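Local atomic coordinates of probable transcriptional regulator, AsnC family (Thermus thermophilus, PDB entry 2DJW), a protein that is of unknown function but, as a stand-alone RAM domain of the Lrp/AsnC family, may take part in transcriptional regulation and can bind zinc. Residues A4-P10 with Y38-V44; L18-I22 with I60-V66; M1-F5 with L72-R76. All blocks are in the same frame, centred on the assembly; numbering follows the deposited sequence.

Contact 1. Residues A4-P10 with Y38-V44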
ATOM      1  N   ALA A   4       4.066  -8.560 -23.902  1.00 37.06           N
ATOM      2  CA  ALA A   4       4.169  -8.347 -22.472  1.00 36.30           C
ATOM      3  C   ALA A   4       4.843  -7.003 -22.216  1.00 36.01           C
ATOM      4  O   ALA A   4       5.666  -6.538 -23.015  1.00 35.78           O
ATOM      5  CB  ALA A   4       4.959  -9.483 -21.831  1.00 36.19           C
ATOM      6  N   PHE A   5       4.477  -6.372 -21.111  1.00 35.48           N
ATOM      7  CA  PHE A   5       5.087  -5.115 -20.692  1.00 34.86           C
ATOM      8  C   PHE A   5       5.815  -5.472 -19.421  1.00 34.52           C
ATOM      9  O   PHE A   5       5.173  -5.848 -18.442  1.00 34.52           O
ATOM     10  CB  PHE A   5       4.017  -4.030 -20.427  1.00 34.29           C
ATOM     11  CG  PHE A   5       3.198  -3.683 -21.651  1.00 35.48           C
ATOM     12  CD1 PHE A   5       3.578  -2.640 -22.484  1.00 34.77           C
ATOM     13  CD2 PHE A   5       2.071  -4.442 -22.000  1.00 34.02           C
ATOM     14  CE1 PHE A   5       2.844  -2.345 -23.637  1.00 36.63           C
ATOM     15  CE2 PHE A   5       1.338  -4.146 -23.148  1.00 33.90           C
ATOM     16  CZ  PHE A   5       1.711  -3.097 -23.965  1.00 33.97           C
ATOM     17  N   VAL A   6       7.149  -5.412 -19.451  1.00 34.26           N
ATOM     18  CA  VAL A   6       7.953  -5.747 -18.260  1.00 34.22           C
ATOM     19  C   VAL A   6       8.414  -4.486 -17.542  1.00 34.53           C
ATOM     20  O   VAL A   6       9.134  -3.648 -18.090  1.00 34.17           O
ATOM     21  CB  VAL A   6       9.141  -6.723 -18.527  1.00 34.02           C
ATOM     22  CG1 VAL A   6       9.702  -7.223 -17.220  1.00 32.88           C
ATOM     23  CG2 VAL A   6       8.690  -7.911 -19.375  1.00 34.13           C
ATOM     24  N   LEU A   7       7.942  -4.351 -16.315  1.00 34.57           N
ATOM     25  CA  LEU A   7       8.245  -3.208 -15.496  1.00 34.81           C
ATOM     26  C   LEU A   7       9.465  -3.555 -14.610  1.00 35.17           C
ATOM     27  O   LEU A   7       9.419  -4.485 -13.812  1.00 32.87           O
ATOM     28  CB  LEU A   7       7.007  -2.863 -14.655  1.00 34.98           C
ATOM     29  CG  LEU A   7       5.815  -2.015 -15.185  1.00 36.59           C
ATOM     30  CD1 LEU A   7       5.366  -2.289 -16.629  1.00 34.42           C
ATOM     31  CD2 LEU A   7       4.620  -2.119 -14.221  1.00 34.98           C
ATOM     32  N   ILE A   8      10.548  -2.791 -14.780  1.00 36.20           N
ATOM     33  CA  ILE A   8      11.823  -3.039 -14.084  1.00 37.30           C
ATOM     34  C   ILE A   8      12.173  -1.882 -13.138  1.00 38.46           C
ATOM     35  O   ILE A   8      12.313  -0.733 -13.576  1.00 38.72           O
ATOM     36  CB  ILE A   8      12.972  -3.269 -15.090  1.00 36.58           C
ATOM     37  CG1 ILE A   8      12.549  -4.215 -16.213  1.00 35.72           C
ATOM     38  CG2 ILE A   8      14.247  -3.772 -14.424  1.00 38.22           C
ATOM     39  CD1 ILE A   8      12.471  -3.508 -17.559  1.00 33.41           C
ATOM     40  N   ARG A   9      12.262  -2.187 -11.845  1.00 39.81           N
ATOM     41  CA  ARG A   9      12.820  -1.262 -10.864  1.00 41.97           C
ATOM     42  C   ARG A   9      14.282  -1.637 -10.560  1.00 42.58           C
ATOM     43  O   ARG A   9      14.557  -2.634  -9.865  1.00 42.07           O
ATOM     44  CB  ARG A   9      12.000  -1.256  -9.567  1.00 42.16           C
ATOM     45  CG  ARG A   9      12.704  -0.565  -8.376  1.00 42.57           C
ATOM     46  CD  ARG A   9      11.832  -0.549  -7.145  1.00 43.88           C
ATOM     47  NE  ARG A   9      10.508  -0.020  -7.491  1.00 49.04           N
ATOM     48  CZ  ARG A   9       9.358  -0.692  -7.417  1.00 47.13           C
ATOM     49  NH1 ARG A   9       9.317  -1.941  -6.953  1.00 47.32           N
ATOM     50  NH2 ARG A   9       8.240  -0.088  -7.787  1.00 46.04           N
ATOM     51  N   PRO A  10      15.230  -0.863 -11.114  1.00 43.44           N
ATOM     52  CA  PRO A  10      16.647  -1.098 -10.832  1.00 43.25           C
ATOM     53  C   PRO A  10      17.128  -0.321  -9.615  1.00 43.40           C
ATOM     54  O   PRO A  10      16.470   0.651  -9.194  1.00 43.12           O
ATOM     55  CB  PRO A  10      17.321  -0.538 -12.075  1.00 42.91           C
ATOM     56  CG  PRO A  10      16.463   0.620 -12.461  1.00 43.07           C
ATOM     57  CD  PRO A  10      15.045   0.268 -12.048  1.00 43.69           C
ATOM     58  N   TYR A  38       8.539   2.492 -11.582  1.00 37.36           N
ATOM     59  CA  TYR A  38       9.502   1.562 -12.179  1.00 36.53           C
ATOM     60  C   TYR A  38      10.284   2.377 -13.196  1.00 36.55           C
ATOM     61  O   TYR A  38       9.687   2.944 -14.098  1.00 36.86           O
ATOM     62  CB  TYR A  38       8.790   0.396 -12.875  1.00 35.48           C
ATOM     63  CG  TYR A  38       8.159  -0.650 -11.945  1.00 34.97           C
ATOM     64  CD1 TYR A  38       8.876  -1.787 -11.563  1.00 33.47           C
ATOM     65  CD2 TYR A  38       6.819  -0.531 -11.491  1.00 34.47           C
ATOM     66  CE1 TYR A  38       8.317  -2.764 -10.738  1.00 32.47           C
ATOM     67  CE2 TYR A  38       6.248  -1.499 -10.655  1.00 30.98           C
ATOM     68  CZ  TYR A  38       7.008  -2.620 -10.292  1.00 34.30           C
ATOM     69  OH  TYR A  38       6.497  -3.613  -9.475  1.00 34.27           O
ATOM     70  N   ASP A  39      11.608   2.457 -13.048  1.00 36.15           N
ATOM     71  CA  ASP A  39      12.433   3.295 -13.937  1.00 35.88           C
ATOM     72  C   ASP A  39      12.517   2.813 -15.360  1.00 34.15           C
ATOM     73  O   ASP A  39      12.664   3.612 -16.259  1.00 34.61           O
ATOM     74  CB  ASP A  39      13.846   3.513 -13.355  1.00 36.91           C
ATOM     75  CG  ASP A  39      13.795   3.950 -11.914  1.00 40.32           C
ATOM     76  OD1 ASP A  39      13.991   5.167 -11.667  1.00 44.47           O
ATOM     77  OD2 ASP A  39      13.486   3.085 -11.046  1.00 43.08           O
ATOM     78  N   LEU A  40      12.421   1.513 -15.567  1.00 33.54           N
ATOM     79  CA  LEU A  40      12.516   0.946 -16.911  1.00 33.49           C
ATOM     80  C   LEU A  40      11.264   0.140 -17.270  1.00 32.83           C
ATOM     81  O   LEU A  40      10.716  -0.552 -16.422  1.00 32.54           O
ATOM     82  CB  LEU A  40      13.779   0.047 -17.046  1.00 32.69           C
ATOM     83  CG  LEU A  40      15.189   0.650 -16.873  1.00 33.79           C
ATOM     84  CD1 LEU A  40      16.251  -0.452 -16.616  1.00 32.57           C
ATOM     85  CD2 LEU A  40      15.601   1.515 -18.075  1.00 31.39           C
ATOM     86  N   VAL A  41      10.840   0.217 -18.529  1.00 32.67           N
ATOM     87  CA  VAL A  41       9.772  -0.650 -19.043  1.00 32.44           C
ATOM     88  C   VAL A  41      10.308  -1.318 -20.285  1.00 32.66           C
ATOM     89  O   VAL A  41      10.779  -0.617 -21.191  1.00 31.96           O
ATOM     90  CB  VAL A  41       8.469   0.139 -19.450  1.00 32.29           C
ATOM     91  CG1 VAL A  41       7.412  -0.806 -20.043  1.00 31.45           C
ATOM     92  CG2 VAL A  41       7.882   0.877 -18.268  1.00 31.85           C
ATOM     93  N   ALA A  42      10.210  -2.648 -20.350  1.00 32.42           N
ATOM     94  CA  ALA A  42      10.488  -3.340 -21.603  1.00 33.86           C
ATOM     95  C   ALA A  42       9.227  -3.821 -22.327  1.00 34.57           C
ATOM     96  O   ALA A  42       8.446  -4.586 -21.776  1.00 34.60           O
ATOM     97  CB  ALA A  42      11.468  -4.524 -21.389  1.00 33.67           C
ATOM     98  N   LEU A  43       9.061  -3.385 -23.570  1.00 35.39           N
ATOM     99  CA  LEU A  43       8.070  -3.957 -24.468  1.00 36.59           C
ATOM    100  C   LEU A  43       8.682  -5.177 -25.169  1.00 37.73           C
ATOM    101  O   LEU A  43       9.566  -5.039 -26.029  1.00 37.77           O
ATOM    102  CB  LEU A  43       7.607  -2.920 -25.492  1.00 36.48           C
ATOM    103  CG  LEU A  43       6.631  -3.372 -26.579  1.00 37.48           C
ATOM    104  CD1 LEU A  43       5.305  -3.802 -25.958  1.00 39.18           C
ATOM    105  CD2 LEU A  43       6.399  -2.258 -27.606  1.00 36.21           C
ATOM    106  N   VAL A  44       8.191  -6.356 -24.782  1.00 38.21           N
ATOM    107  CA  VAL A  44       8.682  -7.643 -25.234  1.00 39.19           C
ATOM    108  C   VAL A  44       7.662  -8.296 -26.204  1.00 39.91           C
ATOM    109  O   VAL A  44       6.457  -8.031 -26.129  1.00 39.95           O
ATOM    110  CB  VAL A  44       8.984  -8.589 -24.015  1.00 38.83           C
ATOM    111  CG1 VAL A  44       9.675  -9.829 -24.453  1.00 39.59           C
ATOM    112  CG2 VAL A  44       9.886  -7.906 -22.982  1.00 39.91           C
TER
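Two central strands pair here along their length, in the antiparallel sheet of the RAM domain, which has a ferredoxin-like alpha/beta fold. Tyr-38 comes first, its ring sandwiched: Leu-7 CB makes a CH-pi contact 3.8 Å from the centroid of the Tyr-38 ring, and the Arg-9 guanidinium stacks on the opposite face, a cation-pi pair. Arg-9 NH2 is also hydrogen-bonded to Pro-37 O. A classic beta bulge follows: Asp-39 and Leu-40 stand opposite the single Ile-8. Leu-40 starts the regular ladder, with hydrogen bonds from Ile-8 N to Leu-40 O (2.8 Å) and from Leu-40 N to Ile-8 O (3.0 Å). Val-41 lies beside Leu-7, on the face that meets a second subunit. Ala-42 pairs with Val-6 on the other face, which the helices cover. Ile-8 CD1 lies 4.1 Å from Ala-42 CB. Leu-43 CD1 touches Phe-5 CE1 at 3.7 Å. The hydrogen bond from Val-44 N to Ala-4 O is 3.1 Å; that from Ala-4 N to Val-44 O is weak, 3.3 Å.

Contact 2. Residues L18-I22 with I60-V66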
ATOM      1  N   LEU A  18      21.420  -1.346 -16.945  1.00 37.49           N
ATOM      2  CA  LEU A  18      20.297  -2.293 -17.162  1.00 37.47           C
ATOM      3  C   LEU A  18      19.456  -1.965 -18.398  1.00 37.34           C
ATOM      4  O   LEU A  18      19.081  -2.871 -19.161  1.00 37.50           O
ATOM      5  CB  LEU A  18      19.453  -2.450 -15.905  1.00 37.71           C
ATOM      6  CG  LEU A  18      20.287  -2.898 -14.693  1.00 37.50           C
ATOM      7  CD1 LEU A  18      19.544  -2.620 -13.430  1.00 37.40           C
ATOM      8  CD2 LEU A  18      20.675  -4.366 -14.789  1.00 38.35           C
ATOM      9  N   GLY A  19      19.220  -0.679 -18.632  1.00 36.98           N
ATOM     10  CA  GLY A  19      18.535  -0.252 -19.827  1.00 37.61           C
ATOM     11  C   GLY A  19      19.178  -0.860 -21.045  1.00 38.71           C
ATOM     12  O   GLY A  19      18.521  -1.546 -21.815  1.00 39.45           O
ATOM     13  N   GLU A  20      20.485  -0.627 -21.198  1.00 39.66           N
ATOM     14  CA  GLU A  20      21.262  -1.073 -22.364  1.00 40.13           C
ATOM     15  C   GLU A  20      21.391  -2.580 -22.508  1.00 39.87           C
ATOM     16  O   GLU A  20      21.313  -3.095 -23.620  1.00 40.02           O
ATOM     17  CB  GLU A  20      22.657  -0.436 -22.329  1.00 40.78           C
ATOM     18  CG  GLU A  20      22.597   1.073 -22.414  1.00 41.00           C
ATOM     19  CD  GLU A  20      23.944   1.715 -22.245  1.00 40.25           C
ATOM     20  OE1 GLU A  20      24.823   1.121 -21.585  1.00 41.60           O
ATOM     21  OE2 GLU A  20      24.119   2.821 -22.774  1.00 37.10           O
ATOM     22  N   ALA A  21      21.591  -3.271 -21.386  1.00 39.95           N
ATOM     23  CA  ALA A  21      21.589  -4.737 -21.351  1.00 40.21           C
ATOM     24  C   ALA A  21      20.250  -5.378 -21.749  1.00 40.54           C
ATOM     25  O   ALA A  21      20.250  -6.378 -22.459  1.00 40.22           O
ATOM     26  CB  ALA A  21      22.015  -5.229 -19.975  1.00 40.70           C
ATOM     27  N   ILE A  22      19.123  -4.813 -21.276  1.00 40.94           N
ATOM     28  CA  ILE A  22      17.771  -5.339 -21.582  1.00 40.88           C
ATOM     29  C   ILE A  22      17.479  -5.130 -23.065  1.00 41.13           C
ATOM     30  O   ILE A  22      16.850  -5.962 -23.702  1.00 41.10           O
ATOM     31  CB  ILE A  22      16.633  -4.658 -20.731  1.00 41.21           C
ATOM     32  CG1 ILE A  22      16.918  -4.679 -19.221  1.00 40.63           C
ATOM     33  CG2 ILE A  22      15.255  -5.268 -21.020  1.00 41.10           C
ATOM     34  CD1 ILE A  22      17.281  -5.993 -18.688  1.00 43.67           C
ATOM     35  N   ILE A  60      16.443 -10.842 -17.507  1.00 47.14           N
ATOM     36  CA  ILE A  60      16.466  -9.608 -16.713  1.00 46.42           C
ATOM     37  C   ILE A  60      16.934  -9.888 -15.285  1.00 46.91           C
ATOM     38  O   ILE A  60      17.768  -9.149 -14.735  1.00 46.68           O
ATOM     39  CB  ILE A  60      15.071  -8.863 -16.702  1.00 45.77           C
ATOM     40  CG1 ILE A  60      14.752  -8.291 -18.082  1.00 45.80           C
ATOM     41  CG2 ILE A  60      15.032  -7.769 -15.641  1.00 43.43           C
ATOM     42  CD1 ILE A  60      13.338  -7.782 -18.271  1.00 45.85           C
ATOM     43  N   LEU A  61      16.389 -10.937 -14.677  1.00 47.90           N
ATOM     44  CA  LEU A  61      16.602 -11.162 -13.237  1.00 49.17           C
ATOM     45  C   LEU A  61      17.965 -11.795 -12.934  1.00 50.04           C
ATOM     46  O   LEU A  61      18.379 -11.874 -11.764  1.00 49.72           O
ATOM     47  CB  LEU A  61      15.461 -11.974 -12.608  1.00 48.81           C
ATOM     48  CG  LEU A  61      14.036 -11.406 -12.559  1.00 48.96           C
ATOM     49  CD1 LEU A  61      13.065 -12.510 -12.140  1.00 47.19           C
ATOM     50  CD2 LEU A  61      13.903 -10.191 -11.640  1.00 48.27           C
ATOM     51  N   SER A  62      18.657 -12.221 -13.990  1.00 50.91           N
ATOM     52  CA  SER A  62      20.023 -12.720 -13.876  1.00 52.34           C
ATOM     53  C   SER A  62      21.002 -11.574 -14.061  1.00 52.90           C
ATOM     54  O   SER A  62      22.217 -11.794 -14.250  1.00 53.28           O
ATOM     55  CB  SER A  62      20.300 -13.782 -14.936  1.00 52.42           C
ATOM     56  OG  SER A  62      20.655 -13.165 -16.166  1.00 53.24           O
ATOM     57  N   LEU A  63      20.477 -10.349 -14.052  1.00 52.95           N
ATOM     58  CA  LEU A  63      21.333  -9.184 -14.202  1.00 52.23           C
ATOM     59  C   LEU A  63      21.546  -8.527 -12.875  1.00 52.03           C
ATOM     60  O   LEU A  63      20.645  -8.486 -12.027  1.00 51.97           O
ATOM     61  CB  LEU A  63      20.800  -8.186 -15.231  1.00 52.15           C
ATOM     62  CG  LEU A  63      20.672  -8.612 -16.702  1.00 51.29           C
ATOM     63  CD1 LEU A  63      20.206  -7.416 -17.525  1.00 50.49           C
ATOM     64  CD2 LEU A  63      21.968  -9.183 -17.286  1.00 52.21           C
ATOM     65  N   GLU A  64      22.763  -8.021 -12.707  1.00 51.61           N
ATOM     66  CA  GLU A  64      23.161  -7.349 -11.487  1.00 51.00           C
ATOM     67  C   GLU A  64      22.443  -6.002 -11.357  1.00 50.47           C
ATOM     68  O   GLU A  64      22.485  -5.181 -12.275  1.00 50.74           O
ATOM     69  CB  GLU A  64      24.708  -7.233 -11.448  1.00 51.11           C
ATOM     70  CG  GLU A  64      25.292  -5.934 -10.892  1.00 49.39           C
ATOM     71  CD  GLU A  64      24.889  -5.672  -9.458  1.00 48.34           C
ATOM     72  OE1 GLU A  64      24.625  -6.646  -8.715  1.00 46.72           O
ATOM     73  OE2 GLU A  64      24.849  -4.480  -9.075  1.00 48.61           O
ATOM     74  N   GLY A  65      21.774  -5.799 -10.227  1.00 49.94           N
ATOM     75  CA  GLY A  65      21.163  -4.509  -9.904  1.00 50.43           C
ATOM     76  C   GLY A  65      19.634  -4.388  -9.890  1.00 50.53           C
ATOM     77  O   GLY A  65      19.093  -3.363  -9.449  1.00 50.41           O
ATOM     78  N   VAL A  66      18.928  -5.414 -10.370  1.00 50.56           N
ATOM     79  CA  VAL A  66      17.464  -5.336 -10.478  1.00 50.00           C
ATOM     80  C   VAL A  66      16.782  -5.667  -9.144  1.00 49.98           C
ATOM     81  O   VAL A  66      16.942  -6.759  -8.591  1.00 50.03           O
ATOM     82  CB  VAL A  66      16.886  -6.175 -11.658  1.00 50.10           C
ATOM     83  CG1 VAL A  66      17.654  -5.922 -12.974  1.00 48.86           C
ATOM     84  CG2 VAL A  66      16.882  -7.625 -11.328  1.00 50.97           C
TER
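Leu-18, Ile-22 and Leu-63 give up most of the surface buried here. They join helix 15-22 to the loop that leads from helix 52-60 into strand 66-77. Leu-18 points at the loop. Leu-18 CD2 lies 3.8 Å from Leu-63 CB and 3.2 Å from Glu-64 O, and Leu-18 CD1 reaches Val-66 CG1 at 3.8 Å. One helical turn on, Ile-22 CD1 sits 3.5 Å from both Ile-60 CG1 and Leu-63 CD1. Leu-63 fills the space between these helix residues, and Leu-63 CD1 also meets Ala-21 CB at 3.7 Å. Two beta turns shape the loop: type I from Ile-60 to Leu-63 and type II from Leu-63 to Val-66. Gly-65 suits the second turn, because at its backbone angles a CB would be jammed against the preceding carbonyl O. Glu-64 turns its charge to a salt bridge with Arg-11. Between the segments the contact is apolar packing. It holds helix 15-22 against the loop by side-chain fit, not by directional bonds.

Contact 3. Residues M1-F5 with L72-R76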
ATOM      1  N   MET A   1       2.388 -14.398 -31.742  1.00 50.54           N
ATOM      2  CA  MET A   1       3.328 -13.557 -30.957  1.00 49.96           C
ATOM      3  C   MET A   1       2.565 -12.920 -29.810  1.00 48.92           C
ATOM      4  O   MET A   1       1.580 -12.198 -30.032  1.00 48.96           O
ATOM      5  CB  MET A   1       3.961 -12.482 -31.831  1.00 51.16           C
ATOM      6  CG  MET A   1       5.457 -12.254 -31.564  1.00 53.04           C
ATOM      7  SD  MET A   1       6.537 -13.511 -32.328  1.00 59.13           S
ATOM      8  CE  MET A   1       8.133 -13.009 -31.647  1.00 54.16           C
ATOM      9  N   ILE A   2       2.989 -13.231 -28.586  1.00 46.79           N
ATOM     10  CA  ILE A   2       2.407 -12.624 -27.395  1.00 45.03           C
ATOM     11  C   ILE A   2       3.177 -11.357 -27.043  1.00 43.59           C
ATOM     12  O   ILE A   2       4.385 -11.300 -27.217  1.00 43.45           O
ATOM     13  CB  ILE A   2       2.399 -13.603 -26.188  1.00 44.95           C
ATOM     14  CG1 ILE A   2       1.532 -14.827 -26.506  1.00 45.15           C
ATOM     15  CG2 ILE A   2       1.910 -12.906 -24.927  1.00 44.62           C
ATOM     16  CD1 ILE A   2       1.621 -15.937 -25.468  1.00 45.52           C
ATOM     17  N   THR A   3       2.457 -10.340 -26.580  1.00 41.97           N
ATOM     18  CA  THR A   3       3.057  -9.135 -26.038  1.00 40.17           C
ATOM     19  C   THR A   3       2.999  -9.098 -24.494  1.00 38.83           C
ATOM     20  O   THR A   3       2.030  -9.558 -23.877  1.00 37.08           O
ATOM     21  CB  THR A   3       2.426  -7.884 -26.657  1.00 40.16           C
ATOM     22  OG1 THR A   3       2.722  -7.873 -28.057  1.00 42.44           O
ATOM     23  CG2 THR A   3       2.982  -6.607 -26.036  1.00 38.57           C
ATOM     24  N   ALA A   4       4.066  -8.560 -23.902  1.00 37.06           N
ATOM     25  CA  ALA A   4       4.169  -8.347 -22.472  1.00 36.30           C
ATOM     26  C   ALA A   4       4.843  -7.003 -22.216  1.00 36.01           C
ATOM     27  O   ALA A   4       5.666  -6.538 -23.015  1.00 35.78           O
ATOM     28  CB  ALA A   4       4.959  -9.483 -21.831  1.00 36.19           C
ATOM     29  N   PHE A   5       4.477  -6.372 -21.111  1.00 35.48           N
ATOM     30  CA  PHE A   5       5.087  -5.115 -20.692  1.00 34.86           C
ATOM     31  C   PHE A   5       5.815  -5.472 -19.421  1.00 34.52           C
ATOM     32  O   PHE A   5       5.173  -5.848 -18.442  1.00 34.52           O
ATOM     33  CB  PHE A   5       4.017  -4.030 -20.427  1.00 34.29           C
ATOM     34  CG  PHE A   5       3.198  -3.683 -21.651  1.00 35.48           C
ATOM     35  CD1 PHE A   5       3.578  -2.640 -22.484  1.00 34.77           C
ATOM     36  CD2 PHE A   5       2.071  -4.442 -22.000  1.00 34.02           C
ATOM     37  CE1 PHE A   5       2.844  -2.345 -23.637  1.00 36.63           C
ATOM     38  CE2 PHE A   5       1.338  -4.146 -23.148  1.00 33.90           C
ATOM     39  CZ  PHE A   5       1.711  -3.097 -23.965  1.00 33.97           C
ATOM     40  N   LEU A  72       3.311  -7.425 -17.151  1.00 34.99           N
ATOM     41  CA  LEU A  72       1.922  -7.244 -17.573  1.00 35.04           C
ATOM     42  C   LEU A  72       1.774  -7.964 -18.899  1.00 35.05           C
ATOM     43  O   LEU A  72       2.170  -7.427 -19.926  1.00 35.83           O
ATOM     44  CB  LEU A  72       1.598  -5.754 -17.735  1.00 34.11           C
ATOM     45  CG  LEU A  72       1.299  -4.835 -16.529  1.00 34.60           C
ATOM     46  CD1 LEU A  72       1.841  -5.250 -15.181  1.00 31.61           C
ATOM     47  CD2 LEU A  72       1.659  -3.391 -16.801  1.00 34.59           C
ATOM     48  N   LEU A  73       1.224  -9.177 -18.882  1.00 34.87           N
ATOM     49  CA  LEU A  73       1.119  -9.957 -20.104  1.00 35.65           C
ATOM     50  C   LEU A  73      -0.195  -9.753 -20.877  1.00 35.55           C
ATOM     51  O   LEU A  73      -1.274  -9.951 -20.355  1.00 35.80           O
ATOM     52  CB  LEU A  73       1.386 -11.453 -19.836  1.00 35.55           C
ATOM     53  CG  LEU A  73       1.365 -12.309 -21.111  1.00 36.38           C
ATOM     54  CD1 LEU A  73       2.550 -13.201 -21.265  1.00 35.61           C
ATOM     55  CD2 LEU A  73       0.044 -13.117 -21.319  1.00 38.19           C
ATOM     56  N   ALA A  74      -0.078  -9.391 -22.141  1.00 36.26           N
ATOM     57  CA  ALA A  74      -1.243  -9.082 -22.987  1.00 36.39           C
ATOM     58  C   ALA A  74      -1.859 -10.342 -23.567  1.00 36.94           C
ATOM     59  O   ALA A  74      -1.223 -11.055 -24.368  1.00 36.90           O
ATOM     60  CB  ALA A  74      -0.852  -8.124 -24.105  1.00 35.18           C
ATOM     61  N   PHE A  75      -3.100 -10.619 -23.170  1.00 37.33           N
ATOM     62  CA  PHE A  75      -3.780 -11.782 -23.711  1.00 38.34           C
ATOM     63  C   PHE A  75      -4.778 -11.446 -24.854  1.00 39.29           C
ATOM     64  O   PHE A  75      -5.128 -12.306 -25.666  1.00 38.26           O
ATOM     65  CB  PHE A  75      -4.398 -12.634 -22.595  1.00 37.90           C
ATOM     66  CG  PHE A  75      -5.338 -11.892 -21.678  1.00 37.65           C
ATOM     67  CD1 PHE A  75      -6.689 -11.759 -22.001  1.00 35.58           C
ATOM     68  CD2 PHE A  75      -4.887 -11.387 -20.454  1.00 35.90           C
ATOM     69  CE1 PHE A  75      -7.560 -11.117 -21.145  1.00 33.34           C
ATOM     70  CE2 PHE A  75      -5.746 -10.737 -19.595  1.00 35.33           C
ATOM     71  CZ  PHE A  75      -7.089 -10.598 -19.941  1.00 36.83           C
ATOM     72  N   ARG A  76      -5.180 -10.178 -24.934  1.00 40.54           N
ATOM     73  CA  ARG A  76      -6.053  -9.730 -26.006  1.00 41.49           C
ATOM     74  C   ARG A  76      -5.700  -8.338 -26.518  1.00 41.77           C
ATOM     75  O   ARG A  76      -5.600  -7.396 -25.738  1.00 41.73           O
ATOM     76  CB  ARG A  76      -7.518  -9.785 -25.556  1.00 41.62           C
ATOM     77  CG  ARG A  76      -8.472  -9.677 -26.706  1.00 42.04           C
ATOM     78  CD  ARG A  76      -9.790  -9.136 -26.237  1.00 43.55           C
ATOM     79  NE  ARG A  76     -10.551  -8.493 -27.312  1.00 40.25           N
ATOM     80  CZ  ARG A  76     -11.875  -8.396 -27.321  1.00 37.55           C
ATOM     81  NH1 ARG A  76     -12.589  -8.909 -26.325  1.00 33.97           N
ATOM     82  NH2 ARG A  76     -12.480  -7.774 -28.323  1.00 37.19           N
TER
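At the start of strand 2-10, its neighbour 66-77 runs antiparallel to it and forms an edge of the sheet within the chain. The CA atoms come closest at the non-hydrogen-bonded pair Ala-4 and Leu-73, 4.2 Å apart. Ala-4 is small, and Ala-4 CA comes within 3.4 Å of Leu-72 O in a CA-H...O contact. The larger Leu-73 side chain lies on the same face as Ala-4. Leu-73 CD1 leans over Ala-4 (CB at 4.5 Å) and packs against Ile-2 CG2 (3.7 Å). On the other face, Phe-5 and Leu-72 sit side by side, CB to CB at 4.0 Å. Both are bulky, and they splay apart beyond those atoms. The edge of the Phe-5 ring is turned to Leu-72 O. Ala-74 is a low point beside Thr-3, and Tyr-32 of a second subunit packs on both. Beyond it, Phe-75 points away. The hydrogen bonds Phe-5 N to Leu-72 O and Leu-72 N to Phe-5 O are both 2.8 Å, and the hydrogen bond Ala-74 N to Thr-3 O is 2.7 Å. The chemistry is backbone pairing between mostly apolar faces; Thr-3 OG1 is hydrogen-bonded to Arg-45. Ala-74 and Arg-76 continue the ladder into the second subunit, so one sheet serves both the chain and the oligomer.

How the contacts relate
Contacts 1 and 3 belong to one sheet and share Ala-4 and Phe-5 of strand 2-10, which has a partner on each side. Contact 1 lies near the centre of the chain and is buried. Contact 3 is also buried, but it lies farther out, where other subunits cover it. Contact 2 is only partly buried. It joins a helix and a loop, so it relies on apolar side chains where the other two combine backbone hydrogen bonds with apolar packing. It touches contact 1 through Pro-10 and Leu-18, and through Val-6 and Ile-60. Contacts 2 and 3 do not touch; they lie on opposite sides of the chain's centre.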